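Local coordinates for nucleoside-diphosphate sugar epimerase (SulA family) (Corynebacterium glutamicum, PDB 3OH8), which probably acts as an NAD(P)-dependent epimerase or related enzyme on nucleoside-diphosphate sugars, at residues Thr153-Leu158 and Val174-Arg179. Residues are numbered along the deposited sequence; the frame is centred on the assembly and turned at random.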
# COMPACT_ATOMS: atom_id res chain seq x y z
N THR A 153 4.05 13.63 6.98
CA THR A 153 4.78 13.14 8.14
C THR A 153 4.50 11.65 8.26
O THR A 153 3.49 11.16 7.78
CB THR A 153 4.31 13.80 9.48
OG1 THR A 153 2.99 13.36 9.80
CG2 THR A 153 4.32 15.34 9.39
N GLY A 154 5.40 10.93 8.91
CA GLY A 154 5.25 9.49 9.03
C GLY A 154 5.50 8.80 7.70
O GLY A 154 5.04 7.68 7.49
N SER A 155 6.23 9.46 6.80
CA SER A 155 6.40 8.93 5.44
C SER A 155 7.29 7.68 5.42
O SER A 155 7.38 7.00 4.40
CB SER A 155 6.99 10.01 4.53
OG SER A 155 8.34 10.30 4.88
N ARG A 156 7.96 7.39 6.52
CA ARG A 156 8.83 6.22 6.57
C ARG A 156 8.19 5.01 7.25
O ARG A 156 8.73 3.90 7.20
CB ARG A 156 10.14 6.56 7.27
CG ARG A 156 10.97 7.55 6.48
CD ARG A 156 12.18 8.03 7.28
NE ARG A 156 13.05 8.85 6.45
CZ ARG A 156 14.10 9.51 6.90
NH1 ARG A 156 14.41 9.45 8.19
NH2 ARG A 156 14.84 10.24 6.06
N GLY A 157 7.05 5.23 7.90
CA GLY A 157 6.33 4.16 8.57
C GLY A 157 5.63 3.26 7.57
O GLY A 157 5.68 3.52 6.37
N LEU A 158 4.97 2.21 8.06
CA LEU A 158 4.25 1.25 7.22
C LEU A 158 3.32 1.91 6.19
O LEU A 158 3.43 1.68 4.99
CB LEU A 158 3.41 0.33 8.12
CG LEU A 158 3.38 -1.19 7.89
CD1 LEU A 158 2.09 -1.83 8.43
CD2 LEU A 158 3.55 -1.51 6.43
N VAL A 174 5.90 14.40 -3.50
CA VAL A 174 5.84 14.24 -2.06
C VAL A 174 6.99 14.99 -1.40
O VAL A 174 8.14 14.84 -1.79
CB VAL A 174 5.90 12.75 -1.65
CG1 VAL A 174 5.93 12.60 -0.13
CG2 VAL A 174 4.71 12.01 -2.21
N ILE A 175 6.66 15.82 -0.41
CA ILE A 175 7.69 16.39 0.45
C ILE A 175 7.65 15.66 1.77
O ILE A 175 6.70 15.79 2.54
CB ILE A 175 7.46 17.89 0.71
CG1 ILE A 175 7.42 18.66 -0.61
CG2 ILE A 175 8.58 18.41 1.61
CD1 ILE A 175 6.97 20.12 -0.44
N GLN A 176 8.68 14.86 2.03
CA GLN A 176 8.71 14.06 3.24
C GLN A 176 9.21 14.91 4.41
O GLN A 176 10.30 15.49 4.35
CB GLN A 176 9.58 12.82 3.04
CG GLN A 176 9.01 11.84 2.02
CD GLN A 176 9.95 10.69 1.72
OE1 GLN A 176 10.41 10.53 0.59
NE2 GLN A 176 10.23 9.87 2.73
N LEU A 177 8.38 15.00 5.45
CA LEU A 177 8.76 15.71 6.67
C LEU A 177 9.28 14.68 7.65
O LEU A 177 8.51 13.90 8.19
CB LEU A 177 7.56 16.46 7.28
CG LEU A 177 6.77 17.28 6.24
CD1 LEU A 177 5.52 17.96 6.83
CD2 LEU A 177 7.67 18.29 5.54
N VAL A 178 10.59 14.67 7.87
CA VAL A 178 11.19 13.57 8.63
C VAL A 178 11.80 13.99 9.95
O VAL A 178 12.22 15.14 10.13
CB VAL A 178 12.25 12.81 7.78
CG1 VAL A 178 11.60 12.25 6.51
CG2 VAL A 178 13.40 13.74 7.42
N ARG A 179 11.85 13.06 10.89
CA ARG A 179 12.30 13.41 12.23
C ARG A 179 13.80 13.27 12.42
O ARG A 179 14.35 13.72 13.43
CB ARG A 179 11.51 12.62 13.27
CG ARG A 179 10.03 12.97 13.25
CD ARG A 179 9.27 12.25 14.32
NE ARG A 179 9.65 10.84 14.38
CZ ARG A 179 9.86 10.19 15.52
NH1 ARG A 179 9.72 10.82 16.68
NH2 ARG A 179 10.21 8.90 15.50
O HOH W 1 7.56 11.80 10.48
O HOH W 2 8.13 11.50 7.25
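Arg156 reaches Val178 with CG anti to its carbonyl carbon (chi1 -67°) and the chain extended from CG to NE, while Ser155 places OG between its backbone N and carbonyl carbon (chi1 69°), facing Gln176. The arginine and valine side chains cross at about a right angle: Val178 CG1 lies against one face of the guanidinium, offset toward its rim, 3.7 Å from Arg156 CZ. The same guanidinium donates NH1 to the carbonyl of Lys180 and NH2 to that of Glu181, which fix its rotation just beyond the strand. Ser155 CB packs 3.7 Å from Gln176 CG, and Ser155 OG is 3.4 Å from Gln176 CB. Deeper in, Thr153 CG2 touches Leu177 CD1 at 3.9 Å. Thr153 OG1 is held by the backbone N atoms of Leu208 and Ala209.

Between the backbones, water takes the place of direct bonds. One water accepts from Ser155 N (2.8 Å), hydrogen-bonds Ser155 OG, and donates to Leu177 O at 2.6 Å. A second accepts from Gly154 N and donates to Leu177 O at 3.2 Å, so this carbonyl receives two water hydrogens.

The chain runs from strand 149-153 through a type I turn, Gly154 to Gly157, closed by Gly157 N to Gly154 O, and Gly157 occupies the N-cap position of helix 158-169. Strand 173-178 follows that helix, parallel to strand 149-153. This is the first beta-alpha-beta unit of a Rossmann fold. The TGxxGxxG signature of extended short-chain dehydrogenases, which in relatives faces the dinucleotide, begins at Thr153, runs through the turn and ends in the helix. With NH1 and NH2 each turned to a main-chain oxygen, the guanidinium can offer a face to apolar Val178, and the glycine-rich turn probably depends on water for its polar link to the strand.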